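Trafficking protein B (Neisseria gonorrhoeae, PDB 2H1C) acts as the toxin of a type II toxin-antitoxin system, a PIN-domain protein with predicted magnesium-dependent ribonuclease activity, whose complex with the antitoxin FitA binds promoter DNA. Local coordinates at residues A84-I89 with I100-G105; L45-L50 with N57-R62; Y106-A111 with G124-A129. All blocks are in the same frame, centred on the assembly; numbering follows the deposited sequence.

Contact 1 (A84-I89 with I100-G105)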
ATOM      1  N   ALA A  84      -4.612  -8.124   6.846  1.00 13.28           N
ATOM      2  CA  ALA A  84      -5.364  -9.376   6.962  1.00 15.02           C
ATOM      3  C   ALA A  84      -6.617  -9.335   6.097  1.00 13.44           C
ATOM      4  O   ALA A  84      -6.941 -10.299   5.401  1.00 13.26           O
ATOM      5  CB  ALA A  84      -5.759  -9.633   8.424  1.00 14.68           C
ATOM      6  N   ILE A  85      -7.337  -8.221   6.162  1.00 13.43           N
ATOM      7  CA  ILE A  85      -8.561  -8.053   5.374  1.00 12.07           C
ATOM      8  C   ILE A  85      -8.223  -8.041   3.883  1.00 11.26           C
ATOM      9  O   ILE A  85      -8.940  -8.615   3.063  1.00 13.18           O
ATOM     10  CB  ILE A  85      -9.272  -6.755   5.787  1.00 14.28           C
ATOM     11  CG1 ILE A  85      -9.724  -6.902   7.244  1.00 13.86           C
ATOM     12  CG2 ILE A  85     -10.460  -6.466   4.850  1.00 15.14           C
ATOM     13  CD1 ILE A  85     -10.214  -5.624   7.887  1.00 19.08           C
ATOM     14  N   TYR A  86      -7.105  -7.414   3.543  1.00  9.89           N
ATOM     15  CA  TYR A  86      -6.663  -7.353   2.156  1.00 13.60           C
ATOM     16  C   TYR A  86      -6.520  -8.755   1.556  1.00 12.46           C
ATOM     17  O   TYR A  86      -7.056  -9.034   0.488  1.00 12.03           O
ATOM     18  CB  TYR A  86      -5.318  -6.635   2.075  1.00 12.92           C
ATOM     19  CG  TYR A  86      -4.634  -6.731   0.729  1.00 14.20           C
ATOM     20  CD1 TYR A  86      -4.952  -5.848  -0.306  1.00 15.67           C
ATOM     21  CD2 TYR A  86      -3.658  -7.701   0.498  1.00 14.68           C
ATOM     22  CE1 TYR A  86      -4.309  -5.929  -1.543  1.00 13.17           C
ATOM     23  CE2 TYR A  86      -3.017  -7.789  -0.718  1.00 13.48           C
ATOM     24  CZ  TYR A  86      -3.343  -6.904  -1.734  1.00 14.31           C
ATOM     25  OH  TYR A  86      -2.696  -6.978  -2.945  1.00 13.78           O
ATOM     26  N   ALA A  87      -5.778  -9.629   2.238  1.00 11.61           N
ATOM     27  CA  ALA A  87      -5.558 -10.978   1.742  1.00 12.11           C
ATOM     28  C   ALA A  87      -6.876 -11.727   1.617  1.00 12.00           C
ATOM     29  O   ALA A  87      -7.096 -12.438   0.637  1.00 11.68           O
ATOM     30  CB  ALA A  87      -4.606 -11.726   2.664  1.00 10.27           C
ATOM     31  N   GLN A  88      -7.762 -11.555   2.595  1.00 11.32           N
ATOM     32  CA  GLN A  88      -9.059 -12.217   2.555  1.00 14.70           C
ATOM     33  C   GLN A  88      -9.856 -11.788   1.325  1.00 14.32           C
ATOM     34  O   GLN A  88     -10.319 -12.626   0.544  1.00 15.16           O
ATOM     35  CB  GLN A  88      -9.845 -11.897   3.828  1.00 18.12           C
ATOM     36  CG  GLN A  88      -9.140 -12.415   5.073  1.00 23.73           C
ATOM     37  CD  GLN A  88      -9.942 -12.225   6.340  1.00 31.74           C
ATOM     38  OE1 GLN A  88     -10.253 -11.096   6.738  1.00 30.39           O
ATOM     39  NE2 GLN A  88     -10.284 -13.338   6.990  1.00 35.36           N
ATOM     40  N   ILE A  89     -10.006 -10.481   1.149  1.00 13.06           N
ATOM     41  CA  ILE A  89     -10.754  -9.936   0.021  1.00 15.07           C
ATOM     42  C   ILE A  89     -10.188 -10.308  -1.339  1.00 14.04           C
ATOM     43  O   ILE A  89     -10.923 -10.759  -2.218  1.00 14.40           O
ATOM     44  CB  ILE A  89     -10.825  -8.384   0.104  1.00 19.76           C
ATOM     45  CG1 ILE A  89     -11.753  -7.960   1.241  1.00 21.82           C
ATOM     46  CG2 ILE A  89     -11.277  -7.812  -1.229  1.00 28.29           C
ATOM     47  CD1 ILE A  89     -11.807  -6.434   1.444  1.00 23.42           C
ATOM     48  N   ILE A 100      -9.811  -7.851  -8.783  1.00 29.85           N
ATOM     49  CA  ILE A 100      -9.463  -6.768  -7.865  1.00 27.59           C
ATOM     50  C   ILE A 100      -7.947  -6.549  -7.934  1.00 27.26           C
ATOM     51  O   ILE A 100      -7.167  -7.440  -7.597  1.00 30.57           O
ATOM     52  CB  ILE A 100      -9.828  -7.100  -6.393  1.00 24.54           C
ATOM     53  CG1 ILE A 100     -11.313  -7.433  -6.278  1.00 25.49           C
ATOM     54  CG2 ILE A 100      -9.489  -5.916  -5.490  1.00 23.22           C
ATOM     55  CD1 ILE A 100     -11.763  -7.788  -4.880  1.00 25.55           C
ATOM     56  N   ALA A 101      -7.543  -5.362  -8.371  1.00 27.45           N
ATOM     57  CA  ALA A 101      -6.132  -5.014  -8.473  1.00 27.43           C
ATOM     58  C   ALA A 101      -5.604  -4.675  -7.082  1.00 26.29           C
ATOM     59  O   ALA A 101      -6.385  -4.349  -6.181  1.00 24.98           O
ATOM     60  CB  ALA A 101      -5.956  -3.821  -9.408  1.00 30.78           C
ATOM     61  N   ALA A 102      -4.288  -4.748  -6.900  1.00 22.31           N
ATOM     62  CA  ALA A 102      -3.685  -4.454  -5.594  1.00 24.25           C
ATOM     63  C   ALA A 102      -4.109  -3.093  -5.029  1.00 23.27           C
ATOM     64  O   ALA A 102      -4.562  -3.004  -3.884  1.00 22.57           O
ATOM     65  CB  ALA A 102      -2.153  -4.525  -5.696  1.00 21.81           C
ATOM     66  N   ALA A 103      -3.945  -2.045  -5.834  1.00 22.03           N
ATOM     67  CA  ALA A 103      -4.289  -0.678  -5.443  1.00 23.87           C
ATOM     68  C   ALA A 103      -5.716  -0.560  -4.919  1.00 21.60           C
ATOM     69  O   ALA A 103      -5.949   0.031  -3.859  1.00 20.35           O
ATOM     70  CB  ALA A 103      -4.101   0.271  -6.626  1.00 23.20           C
ATOM     71  N   ASP A 104      -6.668  -1.116  -5.658  1.00 18.46           N
ATOM     72  CA  ASP A 104      -8.067  -1.058  -5.246  1.00 17.31           C
ATOM     73  C   ASP A 104      -8.246  -1.923  -4.009  1.00 15.26           C
ATOM     74  O   ASP A 104      -9.021  -1.596  -3.118  1.00 12.98           O
ATOM     75  CB  ASP A 104      -8.978  -1.545  -6.380  1.00 22.36           C
ATOM     76  CG  ASP A 104      -9.052  -0.553  -7.534  1.00 28.27           C
ATOM     77  OD1 ASP A 104      -9.450  -0.952  -8.648  1.00 34.91           O
ATOM     78  OD2 ASP A 104      -8.724   0.633  -7.326  1.00 26.74           O
ATOM     79  N   GLY A 105      -7.505  -3.027  -3.953  1.00 13.19           N
ATOM     80  CA  GLY A 105      -7.586  -3.903  -2.806  1.00 13.98           C
ATOM     81  C   GLY A 105      -7.183  -3.197  -1.521  1.00 12.55           C
ATOM     82  O   GLY A 105      -7.795  -3.421  -0.483  1.00 12.14           O
TER
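Tyr86 and Gly105 bring the two backbones closest, their CA atoms 6.1 Å apart, where helix 80-94 passes the first turn of helix 102-114. Ala101 is the N-cap of the second helix, whose opening backbone bond runs from Gly105 N to Ala101 O; Ile100 precedes it in an extended conformation. No hydrogen bond crosses between the segments, so the contact rests on shape. With CG anti to the backbone N (chi1 169°), the Tyr86 ring is carried across to the second helix and meets it edge on: CD1 lies 3.7 Å from Gly105 C, which is in the plane of the ring, and CE1 is 3.8 Å from Ala102 O. Gly105, having no side chain, lets the ring edge come right up to the main chain. Farther out, Tyr86 OH rests 3.7 Å from Ala102 CB, but its polar partner is Arg90 NH1, one helical turn on, which makes a hydrogen bond with it. A second, separate patch lies nearer the N-cap. Here Ile89 and Ile100 cross at about a right angle, methyl against methyl, with Ile89 CG2 3.7 Å from Ile100 CD1. Both isoleucines also touch Ala129, while Tyr86 packs on Phe78 and on Ala41 of the second subunit. Asp104, a predicted magnesium ligand of the PIN domain, directs its carboxylate away from helix 80-94. The chemistry is therefore divided: apolar and aromatic packing joins the helices, the phenol hydroxyl is satisfied within its own helix, and the acidic group belongs to a different face of helix 102-114.

Contact 2 (L45-L50 with N57-R62)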
ATOM      1  N   LEU A  45       1.871  11.980  -5.459  1.00 12.51           N
ATOM      2  CA  LEU A  45       2.681  11.560  -6.602  1.00 12.80           C
ATOM      3  C   LEU A  45       2.193  12.264  -7.869  1.00 15.73           C
ATOM      4  O   LEU A  45       2.993  12.756  -8.679  1.00 14.01           O
ATOM      5  CB  LEU A  45       2.594  10.037  -6.767  1.00 10.58           C
ATOM      6  CG  LEU A  45       3.285   9.440  -7.992  1.00 12.42           C
ATOM      7  CD1 LEU A  45       4.748   9.875  -8.041  1.00 10.21           C
ATOM      8  CD2 LEU A  45       3.167   7.922  -7.946  1.00 12.96           C
ATOM      9  N   GLY A  46       0.872  12.320  -8.028  1.00 14.34           N
ATOM     10  CA  GLY A  46       0.285  12.976  -9.187  1.00 16.52           C
ATOM     11  C   GLY A  46       0.727  14.422  -9.281  1.00 15.66           C
ATOM     12  O   GLY A  46       1.106  14.909 -10.357  1.00 16.49           O
ATOM     13  N   VAL A  47       0.689  15.121  -8.157  1.00 13.68           N
ATOM     14  CA  VAL A  47       1.111  16.517  -8.154  1.00 14.76           C
ATOM     15  C   VAL A  47       2.596  16.618  -8.503  1.00 14.87           C
ATOM     16  O   VAL A  47       2.994  17.470  -9.298  1.00 13.96           O
ATOM     17  CB  VAL A  47       0.883  17.178  -6.790  1.00 14.95           C
ATOM     18  CG1 VAL A  47       1.487  18.579  -6.783  1.00 14.53           C
ATOM     19  CG2 VAL A  47      -0.621  17.254  -6.498  1.00 13.74           C
ATOM     20  N   ALA A  48       3.414  15.740  -7.925  1.00 13.65           N
ATOM     21  CA  ALA A  48       4.850  15.779  -8.195  1.00 13.93           C
ATOM     22  C   ALA A  48       5.256  15.447  -9.637  1.00 15.66           C
ATOM     23  O   ALA A  48       6.387  15.736 -10.047  1.00 17.44           O
ATOM     24  CB  ALA A  48       5.598  14.865  -7.214  1.00 12.51           C
ATOM     25  N   LEU A  49       4.348  14.845 -10.401  1.00 13.24           N
ATOM     26  CA  LEU A  49       4.640  14.481 -11.788  1.00 15.75           C
ATOM     27  C   LEU A  49       4.117  15.487 -12.806  1.00 15.56           C
ATOM     28  O   LEU A  49       4.252  15.273 -14.015  1.00 14.39           O
ATOM     29  CB  LEU A  49       4.066  13.097 -12.101  1.00 14.11           C
ATOM     30  CG  LEU A  49       4.756  11.971 -11.329  1.00 14.85           C
ATOM     31  CD1 LEU A  49       3.969  10.675 -11.453  1.00 14.45           C
ATOM     32  CD2 LEU A  49       6.176  11.822 -11.856  1.00 15.43           C
ATOM     33  N   LEU A  50       3.528  16.585 -12.336  1.00 15.30           N
ATOM     34  CA  LEU A  50       3.005  17.591 -13.268  1.00 13.45           C
ATOM     35  C   LEU A  50       4.137  18.164 -14.124  1.00 16.38           C
ATOM     36  O   LEU A  50       5.227  18.432 -13.617  1.00 15.88           O
ATOM     37  CB  LEU A  50       2.315  18.726 -12.512  1.00 11.34           C
ATOM     38  CG  LEU A  50       1.012  18.348 -11.789  1.00 14.30           C
ATOM     39  CD1 LEU A  50       0.509  19.534 -11.004  1.00 19.60           C
ATOM     40  CD2 LEU A  50      -0.041  17.891 -12.798  1.00 16.83           C
ATOM     41  N   ASN A  57       4.066  23.731  -8.201  1.00 20.81           N
ATOM     42  CA  ASN A  57       4.394  24.430  -6.963  1.00 22.99           C
ATOM     43  C   ASN A  57       3.153  24.925  -6.248  1.00 21.57           C
ATOM     44  O   ASN A  57       3.010  24.736  -5.042  1.00 22.48           O
ATOM     45  CB  ASN A  57       5.337  25.594  -7.248  1.00 26.80           C
ATOM     46  CG  ASN A  57       6.771  25.146  -7.370  1.00 34.36           C
ATOM     47  OD1 ASN A  57       7.089  24.234  -8.138  1.00 37.46           O
ATOM     48  ND2 ASN A  57       7.655  25.781  -6.607  1.00 41.02           N
ATOM     49  N   VAL A  58       2.253  25.556  -6.988  1.00 19.52           N
ATOM     50  CA  VAL A  58       1.030  26.046  -6.392  1.00 18.84           C
ATOM     51  C   VAL A  58       0.167  24.910  -5.860  1.00 17.77           C
ATOM     52  O   VAL A  58      -0.320  24.992  -4.742  1.00 17.40           O
ATOM     53  CB  VAL A  58       0.195  26.863  -7.395  1.00 22.33           C
ATOM     54  CG1 VAL A  58      -1.146  27.199  -6.780  1.00 21.77           C
ATOM     55  CG2 VAL A  58       0.948  28.161  -7.772  1.00 22.61           C
ATOM     56  N   LEU A  59      -0.034  23.858  -6.656  1.00 16.56           N
ATOM     57  CA  LEU A  59      -0.874  22.738  -6.211  1.00 15.85           C
ATOM     58  C   LEU A  59      -0.249  21.985  -5.031  1.00 17.36           C
ATOM     59  O   LEU A  59      -0.964  21.473  -4.159  1.00 16.64           O
ATOM     60  CB  LEU A  59      -1.163  21.787  -7.387  1.00 16.07           C
ATOM     61  CG  LEU A  59      -2.081  20.578  -7.165  1.00 19.49           C
ATOM     62  CD1 LEU A  59      -3.402  21.043  -6.557  1.00 19.85           C
ATOM     63  CD2 LEU A  59      -2.339  19.864  -8.482  1.00 17.77           C
ATOM     64  N   HIS A  60       1.080  21.920  -4.990  1.00 14.90           N
ATOM     65  CA  HIS A  60       1.744  21.252  -3.882  1.00 18.28           C
ATOM     66  C   HIS A  60       1.390  22.023  -2.604  1.00 17.31           C
ATOM     67  O   HIS A  60       0.990  21.433  -1.599  1.00 15.92           O
ATOM     68  CB  HIS A  60       3.260  21.222  -4.106  1.00 20.84           C
ATOM     69  CG  HIS A  60       4.031  20.756  -2.912  1.00 25.80           C
ATOM     70  ND1 HIS A  60       4.358  21.593  -1.866  1.00 32.14           N
ATOM     71  CD2 HIS A  60       4.484  19.529  -2.564  1.00 30.15           C
ATOM     72  CE1 HIS A  60       4.974  20.901  -0.926  1.00 33.41           C
ATOM     73  NE2 HIS A  60       5.063  19.644  -1.322  1.00 27.77           N
ATOM     74  N   GLU A  61       1.492  23.349  -2.669  1.00 18.41           N
ATOM     75  CA  GLU A  61       1.172  24.210  -1.530  1.00 18.67           C
ATOM     76  C   GLU A  61      -0.280  24.012  -1.106  1.00 17.09           C
ATOM     77  O   GLU A  61      -0.570  23.849   0.076  1.00 15.10           O
ATOM     78  CB  GLU A  61       1.392  25.685  -1.894  1.00 24.86           C
ATOM     79  CG  GLU A  61       0.928  26.687  -0.834  1.00 34.36           C
ATOM     80  CD  GLU A  61       1.947  26.899   0.278  1.00 43.59           C
ATOM     81  OE1 GLU A  61       3.071  27.373  -0.023  1.00 48.81           O
ATOM     82  OE2 GLU A  61       1.627  26.601   1.455  1.00 45.13           O
ATOM     83  N   ARG A  62      -1.195  24.021  -2.071  1.00 14.53           N
ATOM     84  CA  ARG A  62      -2.598  23.858  -1.742  1.00 14.50           C
ATOM     85  C   ARG A  62      -2.912  22.482  -1.169  1.00 15.48           C
ATOM     86  O   ARG A  62      -3.697  22.357  -0.222  1.00 12.76           O
ATOM     87  CB  ARG A  62      -3.463  24.129  -2.967  1.00 17.64           C
ATOM     88  CG  ARG A  62      -3.438  25.585  -3.369  1.00 18.80           C
ATOM     89  CD  ARG A  62      -4.018  26.460  -2.271  1.00 19.84           C
ATOM     90  NE  ARG A  62      -4.031  27.857  -2.689  1.00 32.65           N
ATOM     91  CZ  ARG A  62      -2.967  28.652  -2.661  1.00 33.93           C
ATOM     92  NH1 ARG A  62      -1.804  28.193  -2.221  1.00 33.26           N
ATOM     93  NH2 ARG A  62      -3.059  29.903  -3.098  1.00 39.00           N
TER
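Val47 of helix 37-48 and Leu59 of helix 53-67 form the tight part of a helical hairpin in the PIN domain, two consecutive helices joined by a short loop. The backbones are nearest at Val47 and His60, whose CA atoms are 6.4 Å apart. Val47 fits in with both branches. CG2 presses on Leu59, 3.7 Å from its CG and equally near CD2, as the two side chains meet at an oblique angle. Leu59 CG stands anti to the backbone N (chi1 -177°), which turns the branched end toward helix 37-48; its CD2 touches both Val47 CG2 and, 3.8 Å off, Leu50 CD1. Leu50 comes from just beyond the end of its helix and meets Leu59 at about a right angle, so residues on both sides of the helix end share one leucine. Lys55 and Lys56 also touch Leu50, and Leu63 extends the apolar patch around Val47. The bound peptide lies against this patch too: Val47 and Leu59 each pack on one of its apolar side chains, and Arg62 NE forms a salt bridge with an acidic one. The hairpin thus supplies part of the surface that holds the peptide, which is consistent with a role in binding the antitoxin. The His60 side is looser and exposed to solvent. There the imidazole takes little part in the packing, and a magnesium ion lies about 4 Å from the nearest atom of the His60 side chain. What meets Val47 is mainly the His60 main chain: Val47 CG1 is 3.8 Å from His60 N, while His60 CB stays 4.2 Å from the same methyl.

Contact 3 (Y106-A111 with G124-A129)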
ATOM      1  N   TYR A 106      -6.145  -2.363  -1.571  1.00 13.72           N
ATOM      2  CA  TYR A 106      -5.698  -1.650  -0.363  1.00 15.14           C
ATOM      3  C   TYR A 106      -6.792  -0.736   0.177  1.00 14.04           C
ATOM      4  O   TYR A 106      -7.037  -0.674   1.387  1.00 13.84           O
ATOM      5  CB  TYR A 106      -4.470  -0.792  -0.658  1.00 18.12           C
ATOM      6  CG  TYR A 106      -3.249  -1.589  -1.019  1.00 19.52           C
ATOM      7  CD1 TYR A 106      -2.321  -1.092  -1.925  1.00 24.46           C
ATOM      8  CD2 TYR A 106      -3.028  -2.849  -0.463  1.00 22.16           C
ATOM      9  CE1 TYR A 106      -1.192  -1.835  -2.277  1.00 27.60           C
ATOM     10  CE2 TYR A 106      -1.902  -3.602  -0.806  1.00 29.58           C
ATOM     11  CZ  TYR A 106      -0.992  -3.088  -1.715  1.00 29.18           C
ATOM     12  OH  TYR A 106       0.109  -3.838  -2.076  1.00 33.22           O
ATOM     13  N   ILE A 107      -7.429  -0.015  -0.739  1.00 14.28           N
ATOM     14  CA  ILE A 107      -8.493   0.907  -0.381  1.00 11.22           C
ATOM     15  C   ILE A 107      -9.693   0.149   0.138  1.00 10.76           C
ATOM     16  O   ILE A 107     -10.248   0.511   1.169  1.00 10.77           O
ATOM     17  CB  ILE A 107      -8.883   1.771  -1.586  1.00 13.84           C
ATOM     18  CG1 ILE A 107      -7.669   2.601  -2.019  1.00 19.77           C
ATOM     19  CG2 ILE A 107     -10.021   2.706  -1.213  1.00 12.04           C
ATOM     20  CD1 ILE A 107      -7.905   3.454  -3.229  1.00 30.03           C
ATOM     21  N   ALA A 108     -10.081  -0.920  -0.551  1.00 11.19           N
ATOM     22  CA  ALA A 108     -11.229  -1.689  -0.111  1.00  9.34           C
ATOM     23  C   ALA A 108     -11.024  -2.280   1.284  1.00 12.97           C
ATOM     24  O   ALA A 108     -11.933  -2.244   2.115  1.00 14.06           O
ATOM     25  CB  ALA A 108     -11.556  -2.783  -1.124  1.00 12.60           C
ATOM     26  N   ALA A 109      -9.827  -2.796   1.557  1.00 11.33           N
ATOM     27  CA  ALA A 109      -9.542  -3.386   2.871  1.00 10.97           C
ATOM     28  C   ALA A 109      -9.573  -2.321   3.978  1.00  9.95           C
ATOM     29  O   ALA A 109     -10.019  -2.589   5.097  1.00 12.15           O
ATOM     30  CB  ALA A 109      -8.168  -4.094   2.855  1.00  8.76           C
ATOM     31  N   THR A 110      -9.102  -1.117   3.668  1.00  9.17           N
ATOM     32  CA  THR A 110      -9.110  -0.028   4.643  1.00 10.40           C
ATOM     33  C   THR A 110     -10.559   0.315   4.990  1.00 10.43           C
ATOM     34  O   THR A 110     -10.914   0.446   6.158  1.00 10.96           O
ATOM     35  CB  THR A 110      -8.391   1.233   4.087  1.00 11.56           C
ATOM     36  OG1 THR A 110      -7.014   0.917   3.817  1.00 11.68           O
ATOM     37  CG2 THR A 110      -8.468   2.391   5.098  1.00  8.40           C
ATOM     38  N   ALA A 111     -11.407   0.412   3.967  1.00 11.89           N
ATOM     39  CA  ALA A 111     -12.812   0.733   4.181  1.00 11.09           C
ATOM     40  C   ALA A 111     -13.524  -0.349   4.996  1.00 13.08           C
ATOM     41  O   ALA A 111     -14.262  -0.046   5.931  1.00 14.41           O
ATOM     42  CB  ALA A 111     -13.512   0.922   2.835  1.00  9.67           C
ATOM     43  N   GLY A 124     -16.474  -1.444  -9.804  1.00 25.50           N
ATOM     44  CA  GLY A 124     -16.197  -2.843 -10.085  1.00 28.17           C
ATOM     45  C   GLY A 124     -15.448  -3.643  -9.033  1.00 26.11           C
ATOM     46  O   GLY A 124     -15.996  -4.571  -8.439  1.00 27.88           O
ATOM     47  N   SER A 125     -14.194  -3.288  -8.787  1.00 28.03           N
ATOM     48  CA  SER A 125     -13.386  -4.015  -7.814  1.00 27.29           C
ATOM     49  C   SER A 125     -13.972  -4.024  -6.408  1.00 27.64           C
ATOM     50  O   SER A 125     -13.850  -5.014  -5.686  1.00 27.17           O
ATOM     51  CB  SER A 125     -11.974  -3.428  -7.759  1.00 30.09           C
ATOM     52  OG  SER A 125     -11.430  -3.306  -9.057  1.00 35.75           O
ATOM     53  N   PHE A 126     -14.617  -2.931  -6.016  1.00 25.82           N
ATOM     54  CA  PHE A 126     -15.160  -2.857  -4.672  1.00 25.22           C
ATOM     55  C   PHE A 126     -16.379  -3.735  -4.466  1.00 27.91           C
ATOM     56  O   PHE A 126     -16.622  -4.225  -3.364  1.00 28.19           O
ATOM     57  CB  PHE A 126     -15.435  -1.400  -4.314  1.00 25.62           C
ATOM     58  CG  PHE A 126     -14.211  -0.533  -4.393  1.00 20.03           C
ATOM     59  CD1 PHE A 126     -13.917   0.176  -5.554  1.00 17.94           C
ATOM     60  CD2 PHE A 126     -13.318  -0.471  -3.322  1.00 20.22           C
ATOM     61  CE1 PHE A 126     -12.747   0.933  -5.659  1.00 21.66           C
ATOM     62  CE2 PHE A 126     -12.141   0.281  -3.411  1.00 19.33           C
ATOM     63  CZ  PHE A 126     -11.856   0.985  -4.584  1.00 20.25           C
ATOM     64  N   PHE A 127     -17.143  -3.954  -5.528  1.00 30.69           N
ATOM     65  CA  PHE A 127     -18.303  -4.819  -5.413  1.00 32.53           C
ATOM     66  C   PHE A 127     -17.794  -6.232  -5.137  1.00 32.46           C
ATOM     67  O   PHE A 127     -18.340  -6.949  -4.298  1.00 33.70           O
ATOM     68  CB  PHE A 127     -19.118  -4.788  -6.704  1.00 34.10           C
ATOM     69  CG  PHE A 127     -20.109  -3.664  -6.761  1.00 37.55           C
ATOM     70  CD1 PHE A 127     -21.002  -3.464  -5.713  1.00 40.02           C
ATOM     71  CD2 PHE A 127     -20.183  -2.834  -7.874  1.00 38.70           C
ATOM     72  CE1 PHE A 127     -21.956  -2.457  -5.774  1.00 40.18           C
ATOM     73  CE2 PHE A 127     -21.138  -1.821  -7.944  1.00 39.49           C
ATOM     74  CZ  PHE A 127     -22.024  -1.635  -6.891  1.00 39.37           C
ATOM     75  N   ALA A 128     -16.724  -6.613  -5.830  1.00 31.65           N
ATOM     76  CA  ALA A 128     -16.127  -7.933  -5.661  1.00 31.28           C
ATOM     77  C   ALA A 128     -15.482  -8.090  -4.282  1.00 30.73           C
ATOM     78  O   ALA A 128     -15.330  -9.205  -3.777  1.00 29.81           O
ATOM     79  CB  ALA A 128     -15.100  -8.181  -6.758  1.00 31.09           C
ATOM     80  N   ALA A 129     -15.109  -6.970  -3.672  1.00 29.55           N
ATOM     81  CA  ALA A 129     -14.498  -6.987  -2.346  1.00 30.48           C
ATOM     82  C   ALA A 129     -15.590  -7.054  -1.278  1.00 31.12           C
ATOM     83  O   ALA A 129     -15.301  -7.147  -0.086  1.00 31.25           O
ATOM     84  CB  ALA A 129     -13.644  -5.736  -2.144  1.00 28.43           C
TER
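Phe126, on the short helix 124-128, lies across Ala108 of helix 102-114, at the point where the two backbones are closest (6.1 Å between the CA atoms). Its CB starts off to one side and remains 5.2 Å from Ala108 CB. From there CG is set anti to the carbonyl carbon (chi1 -58°), and the ring swings in over the longer helix. CD2 makes the tightest approach, 3.6 Å from Ala108 CB. One atom farther, CE2 passes from one residue to the next: it is 3.7 Å from Ala108 N and 3.9 Å from Ile107 CG2. The methyls of Ile107 and Ala108 both meet the ring at a slant, and the Ile107 side chain also touches Asp5, a predicted magnesium ligand. At the tip, Phe126 CZ lies 4.2 Å from Ile107 CG2, closing the contact along that side of the ring. Ala129 adds a second, smaller point of packing, methyl to methyl, with its CB 3.8 Å from Ala108 CB. Within helix 102-114, Tyr106 O accepts two bonds from Thr110, one from its N and one from OG1 (2.9 Å), arriving from opposite faces of the carbonyl plane. The bond from OG1 fixes the hydroxyl of a residue that belongs, with Ser36 and Leu76, to an observed magnesium site. Around this contact, Phe126 fills a place between helix and sheet, touching Val118 of strand 117-119 and Val133 of strand 133-134 as well as Thr120, while Ala109 of helix 102-114 packs on Val82 and Ile85 of helix 80-94.

In the fold
Contacts 1 and 3 share helix 102-114 and form one continuous unit, their centres 7 Å apart. They touch through Tyr86 CE1 and Tyr106 CE2 (3.4 Å), whose rings stack, and through a probable hydrogen bond of 3.1 Å between Asp104 OD1 and Ser125 OG, which would help position a predicted magnesium ligand. Contact 2 stands apart, its centre about 28 Å from that of contact 1 and 27 Å from that of contact 3, away from the annotated metal sites and beside the bound peptide. Dimerisation relates the distant parts: Leu45 of contact 2 packs on Arg90 of the second subunit, the counterpart of the arginine that bonds Tyr86 in contact 1.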